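Long-range contacts in sulfur oxidation protein soxB (Thermus thermophilus, PDB 2WDD), which hydrolyses the sulfur-sulfur bond of cysteine S-thiosulfonate in the Sox sulfur oxidation pathway, probably at its two-manganese centre, releasing sulfate: residues A[66-71]-A[83-89]; A[91-96]-A[409-413]; A[397-403]-A[465-471]; A[432-438]-A[501-507]. All coordinates share one frame; numbering follows the deposited sequence. Where two conformers were deposited one is given.

Contact 1 and contact 2 follow each other along the chain and touch, their centres about 15 Å apart. Helix 81-86 of contact 1 leads into helix 91-98 of contact 2, and the ring of Tyr84 packs on Leu94 and Ala95. Contact 2 spans more than 300 residues to reach loop 409-413. Contacts 3 and 4 have centres about 11 Å apart. They share one mixed sheet, in which strands 398-401 and 501-507 are parallel neighbours. Along the chain the segments of contact 3 alternate with those of contacts 2 and 4. Contact 2 thus brings helix 91-98 against the 5'-nucleotidase C-terminal domain, while contacts 3 and 4 build the sheet within it.

Contact 1: residues A[66-71]-A[83-89]; sequences TGEAIL and AYLLSYV
Ser87 turns its OG away from its own backbone N (chi1 174°), and this torsion sets the hydroxyl against the carbonyl of Gly67. Leu86 also extends opposite its backbone N (chi1 -164°), which helps to carry its CD1 toward Ile70 CD1. The contact joins helix 67-74 to the end of helix 81-86, where Ser87 leaves helical geometry and forms an ST turn. Ser87 OG donates to Gly67 O at 2.9 Å, from above the carbonyl plane. Ser87 OG also accepts from Val89 N at 3.1 Å in a nearly straight bond (168°). One hydroxyl thus ties the turn to the neighbouring helix. With an alanine here both bonds go, and Gly67 O is likely to be left without this donor and the ST turn less firmly held. Beside it lies an apolar layer. Ile70 CD1 meets Leu86 CD1 at 3.6 Å, and Leu71 CD2 rests on Ala83 CB at 3.8 Å. Val89 CG2 packs against the backbone of Gly67. The carboxylate of Glu68 forms a salt bridge with Arg556. Two waters complete the join. One accepts from both Gly67 N and Tyr88 N. The other lies at the edge of the Tyr88 ring, in its plane, 2.8 Å from Thr66 OG1 and 3.0 Å from Tyr88 OH.

Contact 2: residues A[91-96]-A[409-413]; sequences FVELAR and TILPG
Leu411 points from the loop 409-413 into the side of helix 91-98, where Phe91 and Ala95 receive it. Its CB lies near Arg96 NH1. CG is anti to the carbonyl carbon (chi1 -61°), which helps to aim the branch at the helix. Leu411 CD2 goes to Phe91 CE2 at 3.8 Å and to Ala95 CB at 4.0 Å. Leu411 CD1 reaches Arg96 NH1 at 3.7 Å as the two side chains slide past each other in opposite directions. Phe91 CE2 also meets Thr409 CG2 at 3.8 Å, while Thr409 OG1 is hydrogen-bonded to Met47 N. Ala95 CB lies over one face of the Phe91 ring, towards its rim. Val92 CG1 and Val92 CG2 both reach Pro412 CD, each 4.0 Å away.

The polar part lies at the solvent-exposed Arg96. This side chain bends at chi2 (-100°) and brings its guanidinium to the Pro412 carbonyl. Arg96 NH2 donates to Pro412 O at 2.9 Å, with an N-H...O angle of 159°. The acceptor lies close to the guanidinium plane. A water accepts from Arg96 NH1 and donates to the same carbonyl, so Pro412 O receives two donors. Arg96 NE forms a salt bridge with the terminal carboxylate of Gly562.

The contact joins this helix to a loop of the 5'-nucleotidase C-terminal domain. Its chemistry implies an apolar centre bordered by a charged group, with the arginine linking the loop and the chain terminus to one helix.

Contact 3: residues A[397-403]-A[465-471]; sequences EVVFSPA and DVSRVFG
Strands 398-401 and 468-470 run antiparallel, their axes 4.5 Å apart at closest approach and their directions at 157°. Val399 with Phe470 and Ser401 with Arg468 are hydrogen-bonded pairs. Between them Phe400 and Val469 form a non-hydrogen-bonded pair. The straightest of the four backbone bonds is Ser401 N to Arg468 O, 2.8 Å at 172°. Ser401 O accepts from Arg468 N; in the modelled conformer Ser467 OG adds a bond to Ser401 O at 3.1 Å, from above the carbonyl plane. The pair belongs to the mixed sheet of the 5'-nucleotidase C-terminal domain, where strand 501-507 flanks 398-401 and helix 380-392 packs on the face bearing Val399 and Ser401. On the face of Phe400 and Val469, Val469 CG1 stands over the centre of the Phe400 ring in a CH-pi contact, 3.9 Å from the centroid. Val398 CB touches Val469 CG1 at 3.8 Å. Past the strand, Ala403 CB sits over a face of the Arg468 guanidinium, 3.6 Å from Arg468 NH1. Arg468 NH1 donates to Val466 O at 2.9 Å, and Arg468 NE forms a salt bridge with Asp382. The Asp465 side chain is about 8 Å from that of the manganese ligand His288; in the modelled conformer Asp465 OD2 forms salt bridges with Arg405 and Arg374.

Contact 4: residues A[432-438]-A[501-507]; sequences LYLFYLR and RYLAAAY
Arg501 opens the second strand and, in the modelled conformer, lays its guanidinium flat on the ring of Tyr436, centres 4.0 Å apart and planes at 16°. This cation-pi stack lies at the Arg501 end of an antiparallel ladder between strands 501-507 and 432-438, in the mixed sheet of the 5'-nucleotidase C-terminal domain. In that conformer Arg501 NH1 also forms a salt bridge with Glu516. Tyr502 exchanges two backbone bonds with Leu437, and Leu437 O lies at the edge of its ring, in plane. Leu503 takes the other face of Tyr436. Its CG is anti to the backbone N (chi1 -177°), which helps to carry Leu503 CD1 over the Tyr436 ring, 3.9 Å from the ring centroid. With Arg501 so placed, Tyr436 is held between a charge and a methyl. A serine in its place would lack the ring, and would probably leave the Arg501 guanidinium without its stacking surface and Leu503 CD1 beside a gap. Ala504 pairs with Phe435 through two backbone bonds, with Ala504 N to Phe435 O at 2.7 Å. Ala504 CB lies over a face of the Phe435 ring, 3.9 Å from Phe435 CE1. On the other side of the sheet Ala505 CB meets Leu434 CD1 at 3.7 Å. Ala506 pairs with Tyr433 and accepts a nearly straight bond from Tyr433 N (174°). At the edge of the Phe435 ring, Ala506 CB lies 3.7 Å from Phe435 CZ.

Contact 1: residues A[66-71]-A[83-89]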
# COMPACT_ATOMS: atom_id res chain seq x y z
N THR A 66 6.22 -14.52 -2.99
CA THR A 66 6.08 -14.50 -1.54
C THR A 66 6.94 -15.62 -0.93
O THR A 66 7.52 -16.44 -1.65
CB THR A 66 4.62 -14.75 -1.11
OG1 THR A 66 4.21 -16.04 -1.62
CG2 THR A 66 3.68 -13.64 -1.62
N GLY A 67 6.99 -15.64 0.39
CA GLY A 67 7.59 -16.73 1.13
C GLY A 67 8.99 -17.12 0.70
O GLY A 67 9.86 -16.26 0.54
N GLU A 68 9.24 -18.42 0.57
CA GLU A 68 10.58 -18.86 0.22
C GLU A 68 10.95 -18.47 -1.20
O GLU A 68 12.12 -18.18 -1.52
CB GLU A 68 10.71 -20.38 0.41
CG GLU A 68 10.31 -20.85 1.81
CD GLU A 68 8.83 -21.18 1.98
OE1 GLU A 68 7.99 -20.83 1.12
OE2 GLU A 68 8.48 -21.75 3.05
N ALA A 69 9.94 -18.48 -2.07
CA ALA A 69 10.15 -18.18 -3.48
C ALA A 69 10.73 -16.79 -3.71
O ALA A 69 11.58 -16.62 -4.57
CB ALA A 69 8.84 -18.35 -4.27
N ILE A 70 10.25 -15.79 -2.98
CA ILE A 70 10.79 -14.45 -3.17
C ILE A 70 12.24 -14.37 -2.72
O ILE A 70 13.05 -13.67 -3.33
CB ILE A 70 9.90 -13.37 -2.54
CG1 ILE A 70 10.25 -11.99 -3.13
CG2 ILE A 70 10.01 -13.38 -1.03
CD1 ILE A 70 9.27 -10.88 -2.70
N LEU A 71 12.58 -15.08 -1.66
CA LEU A 71 13.97 -15.10 -1.21
C LEU A 71 14.86 -15.71 -2.29
O LEU A 71 15.90 -15.16 -2.63
CB LEU A 71 14.11 -15.84 0.13
CG LEU A 71 13.29 -15.28 1.30
CD1 LEU A 71 13.50 -16.12 2.53
CD2 LEU A 71 13.63 -13.81 1.58
N ALA A 83 15.77 -10.33 4.32
CA ALA A 83 14.79 -11.42 4.33
C ALA A 83 13.61 -11.05 5.24
O ALA A 83 12.46 -11.32 4.93
CB ALA A 83 15.43 -12.73 4.79
N TYR A 84 13.93 -10.41 6.36
CA TYR A 84 12.91 -9.96 7.33
C TYR A 84 11.92 -9.00 6.65
O TYR A 84 10.71 -9.11 6.86
CB TYR A 84 13.62 -9.27 8.50
CG TYR A 84 12.74 -8.46 9.44
CD1 TYR A 84 11.52 -8.96 9.90
CD2 TYR A 84 13.17 -7.23 9.92
CE1 TYR A 84 10.74 -8.23 10.81
CE2 TYR A 84 12.39 -6.49 10.78
CZ TYR A 84 11.19 -6.99 11.25
OH TYR A 84 10.43 -6.24 12.14
N LEU A 85 12.42 -8.08 5.84
CA LEU A 85 11.54 -7.14 5.14
C LEU A 85 10.75 -7.82 4.02
O LEU A 85 9.59 -7.52 3.76
CB LEU A 85 12.37 -6.02 4.51
CG LEU A 85 12.59 -4.76 5.35
CD1 LEU A 85 13.28 -5.06 6.66
CD2 LEU A 85 13.37 -3.72 4.54
N LEU A 86 11.45 -8.70 3.30
CA LEU A 86 10.98 -9.26 2.05
C LEU A 86 9.92 -10.34 2.08
O LEU A 86 9.15 -10.48 1.13
CB LEU A 86 12.20 -9.76 1.28
CG LEU A 86 12.11 -10.07 -0.21
CD1 LEU A 86 11.69 -8.82 -0.99
CD2 LEU A 86 13.49 -10.55 -0.71
N SER A 87 9.90 -11.14 3.14
CA SER A 87 9.03 -12.30 3.17
C SER A 87 8.39 -12.54 4.55
O SER A 87 8.92 -12.09 5.57
CB SER A 87 9.91 -13.51 2.82
OG SER A 87 9.25 -14.75 2.94
N TYR A 88 7.31 -13.32 4.58
CA TYR A 88 6.68 -13.69 5.85
C TYR A 88 7.48 -14.81 6.54
O TYR A 88 7.24 -15.10 7.71
CB TYR A 88 5.23 -14.19 5.64
CG TYR A 88 5.11 -15.53 4.92
CD1 TYR A 88 5.07 -16.74 5.61
CD2 TYR A 88 5.03 -15.57 3.54
CE1 TYR A 88 4.99 -17.96 4.92
CE2 TYR A 88 4.93 -16.75 2.86
CZ TYR A 88 4.92 -17.93 3.54
OH TYR A 88 4.80 -19.10 2.80
N VAL A 89 8.37 -15.48 5.81
CA VAL A 89 9.14 -16.58 6.40
C VAL A 89 9.90 -16.10 7.63
O VAL A 89 10.55 -15.06 7.59
CB VAL A 89 10.06 -17.24 5.34
CG1 VAL A 89 11.01 -18.26 5.99
CG2 VAL A 89 9.21 -17.92 4.27
O HOH W 1 4.55 -18.40 -0.13
O HOH W 2 5.90 -13.10 1.64

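Contact 2: residues A[91-96]-A[409-413]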
# COMPACT_ATOMS: atom_id res chain seq x y z
N PHE A 91 8.93 -14.63 10.16
CA PHE A 91 8.59 -13.28 10.57
C PHE A 91 8.69 -12.91 12.04
O PHE A 91 9.39 -11.96 12.38
CB PHE A 91 7.26 -12.80 9.99
CG PHE A 91 6.96 -11.37 10.31
CD1 PHE A 91 7.55 -10.34 9.59
CD2 PHE A 91 6.17 -11.04 11.40
CE1 PHE A 91 7.30 -9.01 9.90
CE2 PHE A 91 5.94 -9.72 11.74
CZ PHE A 91 6.50 -8.70 10.99
N VAL A 92 7.96 -13.61 12.89
CA VAL A 92 7.99 -13.24 14.30
C VAL A 92 9.41 -13.30 14.86
O VAL A 92 9.84 -12.37 15.55
CB VAL A 92 7.01 -14.06 15.14
CG1 VAL A 92 7.19 -13.73 16.62
CG2 VAL A 92 5.57 -13.81 14.69
N GLU A 93 10.12 -14.38 14.55
CA GLU A 93 11.49 -14.53 15.04
C GLU A 93 12.37 -13.37 14.59
O GLU A 93 13.11 -12.79 15.40
CB GLU A 93 12.09 -15.86 14.58
CG GLU A 93 11.35 -17.08 15.11
CD GLU A 93 12.10 -18.38 14.88
OE1 GLU A 93 13.30 -18.45 15.24
OE2 GLU A 93 11.50 -19.33 14.35
N LEU A 94 12.26 -12.99 13.32
CA LEU A 94 13.07 -11.88 12.80
C LEU A 94 12.63 -10.52 13.34
O LEU A 94 13.45 -9.62 13.50
CB LEU A 94 13.12 -11.90 11.27
CG LEU A 94 13.77 -13.18 10.74
CD1 LEU A 94 13.91 -13.12 9.22
CD2 LEU A 94 15.14 -13.42 11.40
N ALA A 95 11.33 -10.37 13.63
CA ALA A 95 10.84 -9.12 14.18
C ALA A 95 11.44 -8.94 15.59
O ALA A 95 11.81 -7.83 15.98
CB ALA A 95 9.30 -9.13 14.23
N ARG A 96 11.56 -10.04 16.33
CA ARG A 96 12.17 -9.96 17.66
C ARG A 96 13.66 -9.67 17.53
O ARG A 96 14.25 -9.00 18.37
CB ARG A 96 11.98 -11.27 18.43
CG ARG A 96 10.54 -11.74 18.51
CD ARG A 96 9.92 -11.40 19.83
NE ARG A 96 8.59 -11.99 19.96
CZ ARG A 96 7.51 -11.30 20.30
NH1 ARG A 96 7.60 -9.99 20.54
NH2 ARG A 96 6.34 -11.91 20.39
N THR A 409 1.25 -4.80 11.65
CA THR A 409 1.28 -6.17 12.13
C THR A 409 1.48 -6.18 13.64
O THR A 409 2.40 -5.55 14.13
CB THR A 409 2.42 -6.96 11.42
OG1 THR A 409 2.27 -6.87 10.00
CG2 THR A 409 2.41 -8.41 11.85
N ILE A 410 0.62 -6.90 14.36
CA ILE A 410 0.72 -6.99 15.83
C ILE A 410 1.39 -8.31 16.20
O ILE A 410 0.95 -9.37 15.78
CB ILE A 410 -0.67 -6.91 16.48
CG1 ILE A 410 -1.45 -5.72 15.92
CG2 ILE A 410 -0.56 -6.82 18.00
CD1 ILE A 410 -0.76 -4.43 16.16
N LEU A 411 2.44 -8.23 17.01
CA LEU A 411 3.17 -9.44 17.39
C LEU A 411 2.48 -10.15 18.55
O LEU A 411 1.73 -9.54 19.31
CB LEU A 411 4.59 -9.07 17.82
CG LEU A 411 5.50 -8.39 16.79
CD1 LEU A 411 6.90 -8.20 17.40
CD2 LEU A 411 5.56 -9.25 15.54
N PRO A 412 2.80 -11.43 18.74
CA PRO A 412 2.22 -12.13 19.88
C PRO A 412 2.62 -11.42 21.17
O PRO A 412 3.78 -11.04 21.35
CB PRO A 412 2.89 -13.51 19.82
CG PRO A 412 3.25 -13.69 18.37
CD PRO A 412 3.62 -12.32 17.89
N GLY A 413 1.66 -11.24 22.07
CA GLY A 413 1.89 -10.58 23.34
C GLY A 413 1.87 -9.07 23.28
O GLY A 413 1.99 -8.40 24.32
O HOH W 3 5.34 -8.71 21.73

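Contact 3: residues A[397-403]-A[465-471]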
# COMPACT_ATOMS: atom_id res chain seq x y z
N GLU A 397 -24.61 -12.03 9.66
CA GLU A 397 -24.22 -13.35 9.16
C GLU A 397 -22.91 -13.36 8.40
O GLU A 397 -22.17 -14.34 8.47
CB GLU A 397 -25.34 -13.95 8.31
CG GLU A 397 -26.61 -14.19 9.12
CD GLU A 397 -27.85 -14.33 8.28
OE1 GLU A 397 -28.14 -15.47 7.87
OE2 GLU A 397 -28.58 -13.34 8.10
N VAL A 398 -22.62 -12.28 7.67
CA VAL A 398 -21.37 -12.19 6.92
C VAL A 398 -20.79 -10.79 7.09
O VAL A 398 -21.51 -9.79 7.00
CB VAL A 398 -21.59 -12.52 5.43
CG1 VAL A 398 -21.82 -14.02 5.24
CG2 VAL A 398 -22.74 -11.71 4.84
N VAL A 399 -19.49 -10.70 7.33
CA VAL A 399 -18.82 -9.41 7.46
C VAL A 399 -17.81 -9.27 6.33
O VAL A 399 -16.87 -10.07 6.26
CB VAL A 399 -18.10 -9.27 8.81
CG1 VAL A 399 -17.42 -7.91 8.92
CG2 VAL A 399 -19.05 -9.54 10.00
N PHE A 400 -17.99 -8.26 5.48
CA PHE A 400 -17.07 -8.02 4.37
C PHE A 400 -16.04 -6.98 4.78
O PHE A 400 -16.38 -5.82 5.03
CB PHE A 400 -17.83 -7.48 3.14
CG PHE A 400 -18.74 -8.48 2.50
CD1 PHE A 400 -18.37 -9.13 1.33
CD2 PHE A 400 -19.99 -8.75 3.04
CE1 PHE A 400 -19.21 -10.04 0.71
CE2 PHE A 400 -20.85 -9.66 2.42
CZ PHE A 400 -20.45 -10.32 1.27
N SER A 401 -14.77 -7.40 4.84
CA SER A 401 -13.68 -6.50 5.21
C SER A 401 -12.90 -6.13 3.96
O SER A 401 -12.65 -6.98 3.10
CB SER A 401 -12.73 -7.19 6.20
OG SER A 401 -13.32 -7.28 7.49
N PRO A 402 -12.51 -4.85 3.84
CA PRO A 402 -11.80 -4.36 2.66
C PRO A 402 -10.36 -4.86 2.63
O PRO A 402 -9.60 -4.72 3.60
CB PRO A 402 -11.83 -2.84 2.86
CG PRO A 402 -11.84 -2.66 4.36
CD PRO A 402 -12.63 -3.84 4.90
N ALA A 403 -9.98 -5.40 1.48
CA ALA A 403 -8.65 -5.96 1.30
C ALA A 403 -7.62 -4.92 0.88
O ALA A 403 -6.92 -5.11 -0.11
CB ALA A 403 -8.70 -7.11 0.30
N ASP A 465 -6.07 -7.75 -4.07
CA ASP A 465 -6.60 -8.61 -3.03
C ASP A 465 -8.13 -8.59 -2.91
O ASP A 465 -8.80 -7.60 -3.16
CB ASP A 465 -5.93 -8.33 -1.69
CG ASP A 465 -4.42 -8.24 -1.80
OD1 ASP A 465 -3.81 -9.17 -2.36
OD2 ASP A 465 -3.85 -7.23 -1.34
N VAL A 466 -8.62 -9.73 -2.46
CA VAL A 466 -10.04 -10.09 -2.34
C VAL A 466 -10.64 -9.82 -0.97
O VAL A 466 -10.07 -10.21 0.06
CB VAL A 466 -10.23 -11.60 -2.64
CG1 VAL A 466 -11.72 -12.00 -2.60
CG2 VAL A 466 -9.60 -11.96 -3.98
N SER A 467 -11.79 -9.15 -0.96
CA SER A 467 -12.51 -8.86 0.28
C SER A 467 -12.57 -10.12 1.14
O SER A 467 -12.78 -11.23 0.62
CB SER A 467 -13.94 -8.43 -0.07
OG SER A 467 -14.72 -8.20 1.09
N ARG A 468 -12.41 -9.95 2.45
CA ARG A 468 -12.46 -11.06 3.39
C ARG A 468 -13.87 -11.13 3.94
O ARG A 468 -14.40 -10.13 4.40
CB ARG A 468 -11.46 -10.87 4.52
CG ARG A 468 -10.01 -10.84 4.06
CD ARG A 468 -9.59 -9.48 3.47
NE ARG A 468 -8.15 -9.33 3.60
CZ ARG A 468 -7.24 -9.78 2.74
NH1 ARG A 468 -7.61 -10.32 1.57
NH2 ARG A 468 -5.95 -9.66 3.04
N VAL A 469 -14.49 -12.30 3.85
CA VAL A 469 -15.88 -12.45 4.28
C VAL A 469 -16.00 -13.40 5.45
O VAL A 469 -16.00 -14.62 5.29
CB VAL A 469 -16.80 -12.86 3.13
CG1 VAL A 469 -18.25 -12.62 3.54
CG2 VAL A 469 -16.46 -12.07 1.86
N PHE A 470 -16.05 -12.83 6.64
CA PHE A 470 -16.16 -13.64 7.84
C PHE A 470 -17.58 -14.15 7.96
O PHE A 470 -18.53 -13.37 7.84
CB PHE A 470 -15.80 -12.81 9.07
CG PHE A 470 -15.73 -13.60 10.33
CD1 PHE A 470 -14.81 -14.64 10.47
CD2 PHE A 470 -16.60 -13.33 11.37
CE1 PHE A 470 -14.77 -15.39 11.63
CE2 PHE A 470 -16.55 -14.08 12.54
CZ PHE A 470 -15.64 -15.10 12.66
N GLY A 471 -17.74 -15.45 8.16
CA GLY A 471 -19.05 -16.08 8.24
C GLY A 471 -19.35 -16.94 7.03
O GLY A 471 -20.36 -17.64 6.96
O HOH W 4 -22.22 -17.13 9.37
O HOH W 5 -5.32 -5.20 -2.45

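Contact 4: residues A[432-438]-A[501-507]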
# COMPACT_ATOMS: atom_id res chain seq x y z
N LEU A 432 -19.24 1.71 9.29
CA LEU A 432 -19.63 0.32 9.17
C LEU A 432 -21.11 0.34 8.79
O LEU A 432 -21.92 1.03 9.44
CB LEU A 432 -19.45 -0.40 10.52
CG LEU A 432 -20.01 -1.83 10.54
CD1 LEU A 432 -19.20 -2.77 9.65
CD2 LEU A 432 -20.05 -2.38 11.98
N TYR A 433 -21.46 -0.38 7.73
CA TYR A 433 -22.84 -0.43 7.27
C TYR A 433 -23.39 -1.84 7.48
O TYR A 433 -22.68 -2.81 7.24
CB TYR A 433 -22.90 -0.12 5.77
CG TYR A 433 -22.52 1.30 5.44
CD1 TYR A 433 -23.44 2.32 5.54
CD2 TYR A 433 -21.21 1.62 5.09
CE1 TYR A 433 -23.10 3.63 5.25
CE2 TYR A 433 -20.86 2.92 4.78
CZ TYR A 433 -21.81 3.92 4.87
OH TYR A 433 -21.46 5.23 4.59
N LEU A 434 -24.66 -1.93 7.90
CA LEU A 434 -25.35 -3.21 8.07
C LEU A 434 -26.50 -3.22 7.06
O LEU A 434 -27.28 -2.27 6.99
CB LEU A 434 -25.91 -3.35 9.50
CG LEU A 434 -25.05 -4.12 10.51
CD1 LEU A 434 -23.62 -3.62 10.55
CD2 LEU A 434 -25.65 -4.11 11.92
N PHE A 435 -26.56 -4.27 6.25
CA PHE A 435 -27.56 -4.31 5.19
C PHE A 435 -27.77 -5.74 4.72
O PHE A 435 -26.87 -6.57 4.83
CB PHE A 435 -27.09 -3.44 4.01
CG PHE A 435 -25.69 -3.77 3.55
CD1 PHE A 435 -25.47 -4.72 2.57
CD2 PHE A 435 -24.60 -3.20 4.19
CE1 PHE A 435 -24.16 -5.07 2.19
CE2 PHE A 435 -23.31 -3.54 3.82
CZ PHE A 435 -23.09 -4.47 2.83
N TYR A 436 -28.94 -6.00 4.14
CA TYR A 436 -29.23 -7.33 3.63
C TYR A 436 -28.76 -7.50 2.20
O TYR A 436 -28.90 -6.60 1.37
CB TYR A 436 -30.73 -7.66 3.72
CG TYR A 436 -31.25 -7.73 5.13
CD1 TYR A 436 -31.09 -8.88 5.89
CD2 TYR A 436 -31.77 -6.60 5.75
CE1 TYR A 436 -31.53 -8.94 7.21
CE2 TYR A 436 -32.22 -6.64 7.07
CZ TYR A 436 -32.08 -7.81 7.79
OH TYR A 436 -32.50 -7.86 9.10
N LEU A 437 -28.25 -8.69 1.92
CA LEU A 437 -27.86 -9.07 0.57
C LEU A 437 -28.51 -10.41 0.29
O LEU A 437 -28.54 -11.28 1.16
CB LEU A 437 -26.34 -9.29 0.49
CG LEU A 437 -25.43 -8.07 0.46
CD1 LEU A 437 -23.97 -8.53 0.39
CD2 LEU A 437 -25.75 -7.13 -0.70
N ARG A 438 -28.99 -10.62 -0.93
CA ARG A 438 -29.50 -11.93 -1.30
C ARG A 438 -28.28 -12.82 -1.50
O ARG A 438 -27.20 -12.32 -1.86
CB ARG A 438 -30.29 -11.84 -2.60
CG ARG A 438 -31.58 -11.03 -2.45
CD ARG A 438 -32.22 -10.78 -3.80
NE ARG A 438 -31.58 -9.68 -4.51
CZ ARG A 438 -30.76 -9.84 -5.55
NH1 ARG A 438 -30.48 -11.05 -5.99
NH2 ARG A 438 -30.22 -8.78 -6.13
N ARG A 501 -32.16 -13.91 2.07
CA ARG A 501 -31.64 -12.60 2.45
C ARG A 501 -30.74 -12.83 3.66
O ARG A 501 -31.17 -13.44 4.65
CB ARG A 501 -32.78 -11.66 2.85
CG ARG A 501 -33.61 -11.13 1.70
CD ARG A 501 -34.27 -9.80 2.06
NE ARG A 501 -34.65 -9.72 3.47
CZ ARG A 501 -34.85 -8.58 4.13
NH1 ARG A 501 -34.71 -7.42 3.51
NH2 ARG A 501 -35.20 -8.61 5.41
N TYR A 502 -29.50 -12.39 3.57
CA TYR A 502 -28.54 -12.54 4.66
C TYR A 502 -28.19 -11.16 5.17
O TYR A 502 -28.04 -10.22 4.38
CB TYR A 502 -27.25 -13.18 4.14
CG TYR A 502 -27.39 -14.62 3.70
CD1 TYR A 502 -27.09 -15.66 4.58
CD2 TYR A 502 -27.75 -14.95 2.40
CE1 TYR A 502 -27.20 -16.98 4.18
CE2 TYR A 502 -27.86 -16.27 1.99
CZ TYR A 502 -27.58 -17.28 2.89
OH TYR A 502 -27.66 -18.60 2.49
N LEU A 503 -28.03 -11.02 6.48
CA LEU A 503 -27.61 -9.73 7.03
C LEU A 503 -26.10 -9.63 6.90
O LEU A 503 -25.35 -10.48 7.41
CB LEU A 503 -28.05 -9.52 8.48
CG LEU A 503 -27.69 -8.15 9.04
CD1 LEU A 503 -28.32 -7.01 8.23
CD2 LEU A 503 -28.08 -8.03 10.51
N ALA A 504 -25.66 -8.60 6.19
CA ALA A 504 -24.25 -8.38 5.94
C ALA A 504 -23.77 -7.12 6.63
O ALA A 504 -24.55 -6.24 6.99
CB ALA A 504 -23.99 -8.27 4.45
N ALA A 505 -22.46 -7.03 6.80
CA ALA A 505 -21.85 -5.83 7.33
C ALA A 505 -20.64 -5.55 6.45
O ALA A 505 -20.03 -6.47 5.94
CB ALA A 505 -21.42 -6.02 8.79
N ALA A 506 -20.35 -4.28 6.22
CA ALA A 506 -19.19 -3.93 5.38
C ALA A 506 -18.71 -2.55 5.75
O ALA A 506 -19.49 -1.72 6.18
CB ALA A 506 -19.58 -3.96 3.90
N TYR A 507 -17.42 -2.30 5.53
CA TYR A 507 -16.87 -0.98 5.75
C TYR A 507 -15.72 -0.80 4.76
O TYR A 507 -15.17 -1.78 4.24
CB TYR A 507 -16.36 -0.80 7.19
CG TYR A 507 -15.09 -1.54 7.50
CD1 TYR A 507 -13.86 -0.89 7.44
CD2 TYR A 507 -15.10 -2.87 7.92
CE1 TYR A 507 -12.68 -1.54 7.73
CE2 TYR A 507 -13.91 -3.55 8.20
CZ TYR A 507 -12.70 -2.85 8.11
OH TYR A 507 -11.50 -3.46 8.40